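Tonb-dependent siderophore receptor (Acinetobacter baumannii, PDB 5FR8) probably binds iron-chelating siderophores, perhaps ferric enterobactin, at the outer membrane as the first step of TonB-dependent iron uptake. Local coordinates at residues I412-I417 against R434-S439. Residues are numbered along the deposited sequence; the frame is centred on the assembly and turned at random.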
ATOM      1  N   ILE A 412       4.795  -5.102  19.699  1.00 57.72           N
ATOM      2  CA  ILE A 412       3.504  -5.760  19.667  1.00 55.89           C
ATOM      3  C   ILE A 412       3.715  -7.212  19.970  1.00 55.28           C
ATOM      4  O   ILE A 412       4.499  -7.871  19.293  1.00 54.89           O
ATOM      5  CB  ILE A 412       2.822  -5.693  18.291  1.00 56.06           C
ATOM      6  CG1 ILE A 412       2.561  -4.237  17.880  1.00 56.96           C
ATOM      7  CG2 ILE A 412       1.501  -6.455  18.344  1.00 59.57           C
ATOM      8  CD1 ILE A 412       1.852  -4.075  16.556  1.00 53.89           C
ATOM      9  N   ALA A 413       3.023  -7.695  20.994  1.00 55.03           N
ATOM     10  CA  ALA A 413       3.004  -9.098  21.290  1.00 58.21           C
ATOM     11  C   ALA A 413       1.593  -9.615  21.059  1.00 61.70           C
ATOM     12  O   ALA A 413       0.617  -8.992  21.498  1.00 63.09           O
ATOM     13  CB  ALA A 413       3.422  -9.328  22.717  1.00 59.69           C
ATOM     14  N   SER A 414       1.489 -10.744  20.357  1.00 61.94           N
ATOM     15  CA  SER A 414       0.202 -11.241  19.877  1.00 62.30           C
ATOM     16  C   SER A 414       0.097 -12.739  20.037  1.00 62.11           C
ATOM     17  O   SER A 414       1.078 -13.450  19.929  1.00 65.97           O
ATOM     18  CB  SER A 414       0.031 -10.901  18.392  1.00 64.78           C
ATOM     19  OG  SER A 414       0.441  -9.568  18.112  1.00 71.63           O
ATOM     20  N   ALA A 415      -1.110 -13.216  20.286  1.00 64.65           N
ATOM     21  CA  ALA A 415      -1.433 -14.646  20.205  1.00 64.83           C
ATOM     22  C   ALA A 415      -2.839 -14.818  19.608  1.00 64.63           C
ATOM     23  O   ALA A 415      -3.698 -13.928  19.735  1.00 62.38           O
ATOM     24  CB  ALA A 415      -1.375 -15.291  21.575  1.00 65.23           C
ATOM     25  N   TYR A 416      -3.076 -15.953  18.959  1.00 62.82           N
ATOM     26  CA  TYR A 416      -4.364 -16.185  18.317  1.00 61.38           C
ATOM     27  C   TYR A 416      -4.724 -17.665  18.273  1.00 63.72           C
ATOM     28  O   TYR A 416      -3.857 -18.543  18.350  1.00 62.43           O
ATOM     29  CB  TYR A 416      -4.357 -15.601  16.918  1.00 57.50           C
ATOM     30  CG  TYR A 416      -3.226 -16.101  16.035  1.00 57.50           C
ATOM     31  CD1 TYR A 416      -1.956 -15.501  16.055  1.00 58.51           C
ATOM     32  CD2 TYR A 416      -3.434 -17.147  15.158  1.00 57.69           C
ATOM     33  CE1 TYR A 416      -0.940 -15.951  15.235  1.00 56.90           C
ATOM     34  CE2 TYR A 416      -2.425 -17.610  14.349  1.00 58.87           C
ATOM     35  CZ  TYR A 416      -1.188 -17.004  14.387  1.00 58.74           C
ATOM     36  OH  TYR A 416      -0.200 -17.483  13.566  1.00 62.03           O
ATOM     37  N   ILE A 417      -6.018 -17.928  18.157  1.00 66.79           N
ATOM     38  CA  ILE A 417      -6.516 -19.297  18.021  1.00 70.39           C
ATOM     39  C   ILE A 417      -7.586 -19.330  16.934  1.00 67.27           C
ATOM     40  O   ILE A 417      -8.324 -18.363  16.742  1.00 66.02           O
ATOM     41  CB  ILE A 417      -7.071 -19.838  19.342  1.00 71.12           C
ATOM     42  CG1 ILE A 417      -7.567 -21.265  19.155  1.00 76.30           C
ATOM     43  CG2 ILE A 417      -8.208 -18.963  19.834  1.00 72.00           C
ATOM     44  CD1 ILE A 417      -7.705 -22.046  20.454  1.00 79.67           C
ATOM     45  N   ARG A 434      -8.079 -13.094  17.925  1.00 65.15           N
ATOM     46  CA  ARG A 434      -6.721 -12.597  17.951  1.00 65.34           C
ATOM     47  C   ARG A 434      -6.570 -11.574  19.077  1.00 69.50           C
ATOM     48  O   ARG A 434      -7.374 -10.654  19.210  1.00 77.86           O
ATOM     49  CB  ARG A 434      -6.331 -11.972  16.613  1.00 60.49           C
ATOM     50  CG  ARG A 434      -4.827 -11.885  16.423  1.00 60.75           C
ATOM     51  CD  ARG A 434      -4.408 -10.729  15.536  1.00 62.92           C
ATOM     52  NE  ARG A 434      -2.979 -10.442  15.662  1.00 62.06           N
ATOM     53  CZ  ARG A 434      -2.046 -10.915  14.852  1.00 62.70           C
ATOM     54  NH1 ARG A 434      -2.370 -11.712  13.836  1.00 63.40           N
ATOM     55  NH2 ARG A 434      -0.782 -10.587  15.063  1.00 63.66           N
ATOM     56  N   PHE A 435      -5.541 -11.763  19.893  1.00 68.65           N
ATOM     57  CA  PHE A 435      -5.198 -10.845  20.961  1.00 66.13           C
ATOM     58  C   PHE A 435      -3.958 -10.093  20.568  1.00 63.91           C
ATOM     59  O   PHE A 435      -2.989 -10.701  20.110  1.00 62.89           O
ATOM     60  CB  PHE A 435      -4.894 -11.641  22.222  1.00 67.90           C
ATOM     61  CG  PHE A 435      -4.423 -10.805  23.368  1.00 65.86           C
ATOM     62  CD1 PHE A 435      -5.330 -10.094  24.134  1.00 64.52           C
ATOM     63  CD2 PHE A 435      -3.076 -10.750  23.693  1.00 64.95           C
ATOM     64  CE1 PHE A 435      -4.899  -9.329  25.193  1.00 64.84           C
ATOM     65  CE2 PHE A 435      -2.638  -9.999  24.761  1.00 64.24           C
ATOM     66  CZ  PHE A 435      -3.555  -9.285  25.511  1.00 65.69           C
ATOM     67  N   ASP A 436      -3.982  -8.777  20.746  1.00 63.38           N
ATOM     68  CA  ASP A 436      -2.829  -7.928  20.396  1.00 66.61           C
ATOM     69  C   ASP A 436      -2.507  -6.969  21.536  1.00 69.15           C
ATOM     70  O   ASP A 436      -3.411  -6.354  22.089  1.00 77.20           O
ATOM     71  CB  ASP A 436      -3.108  -7.122  19.129  1.00 63.78           C
ATOM     72  CG  ASP A 436      -3.309  -8.000  17.915  1.00 66.05           C
ATOM     73  OD1 ASP A 436      -2.266  -8.454  17.350  1.00 59.86           O
ATOM     74  OD2 ASP A 436      -4.507  -8.234  17.550  1.00 68.97           O
ATOM     75  N   ASP A 437      -1.231  -6.861  21.898  1.00 65.32           N
ATOM     76  CA  ASP A 437      -0.829  -5.976  22.972  1.00 65.34           C
ATOM     77  C   ASP A 437       0.326  -5.136  22.483  1.00 63.74           C
ATOM     78  O   ASP A 437       1.411  -5.648  22.230  1.00 62.72           O
ATOM     79  CB  ASP A 437      -0.417  -6.769  24.206  1.00 67.87           C
ATOM     80  CG  ASP A 437      -0.211  -5.894  25.448  1.00 68.76           C
ATOM     81  OD1 ASP A 437      -0.719  -4.766  25.522  1.00 70.09           O
ATOM     82  OD2 ASP A 437       0.456  -6.362  26.383  1.00 70.41           O
ATOM     83  N   HIS A 438       0.065  -3.841  22.358  1.00 60.83           N
ATOM     84  CA  HIS A 438       1.014  -2.893  21.836  1.00 60.23           C
ATOM     85  C   HIS A 438       1.626  -2.005  22.949  1.00 60.77           C
ATOM     86  O   HIS A 438       0.939  -1.584  23.875  1.00 59.71           O
ATOM     87  CB  HIS A 438       0.278  -2.055  20.811  1.00 60.28           C
ATOM     88  CG  HIS A 438       1.059  -0.892  20.314  1.00 60.78           C
ATOM     89  ND1 HIS A 438       0.519   0.368  20.222  1.00 61.76           N
ATOM     90  CD2 HIS A 438       2.339  -0.796  19.879  1.00 62.63           C
ATOM     91  CE1 HIS A 438       1.435   1.196  19.746  1.00 64.07           C
ATOM     92  NE2 HIS A 438       2.548   0.515  19.529  1.00 62.93           N
ATOM     93  N   SER A 439       2.927  -1.740  22.870  1.00 61.96           N
ATOM     94  CA  SER A 439       3.644  -1.083  23.970  1.00 63.84           C
ATOM     95  C   SER A 439       3.102   0.299  24.328  1.00 65.20           C
ATOM     96  O   SER A 439       3.215   0.708  25.473  1.00 70.84           O
ATOM     97  CB  SER A 439       5.153  -0.992  23.671  1.00 65.92           C
ATOM     98  OG  SER A 439       5.482   0.087  22.796  1.00 67.21           O
TER
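Ala413 and Ala415 pair with Asp437 and Phe435 as antiparallel hydrogen-bonded pairs, joining 412-417 to 434-438, whose axes come within 4.7 Å, in a hairpin of the β-barrel wall. Ser414, Arg434 and Asp436 form a polar cluster on one face, between Tyr416 and Ile412. Ser414 keeps OG beside its own backbone N (chi1 -44°), and the hydroxyl donates across the non-hydrogen-bonded pair to Asp436 OD1 at 3.0 Å, reaching it on the anti side. Arg434 NE donates to the syn lone pair of Asp436 OD1 at 2.7 Å, nearly straight (163°), in a salt bridge; the extended chain from CG to NE suits Arg434 to span two residues along its strand. Tyr416 packs its CB 3.8 Å from CG of Arg434. Further along this face, Ile412 CG1 lies 4.0 Å from His438 CD2. On the other face Ala413 and Ala415 present only a methyl beside Phe435 and Asp437, whose CB lies 3.7 Å from Ala413 O; Phe435 meets the ring of Trp445 on the next strand. Arg434 also bridges to Glu373 on strand 365-380. Two donors on one oxygen of a buried aspartate would probably stabilise the ionised carboxylate, while Arg434, set between two acids, probably stays charged.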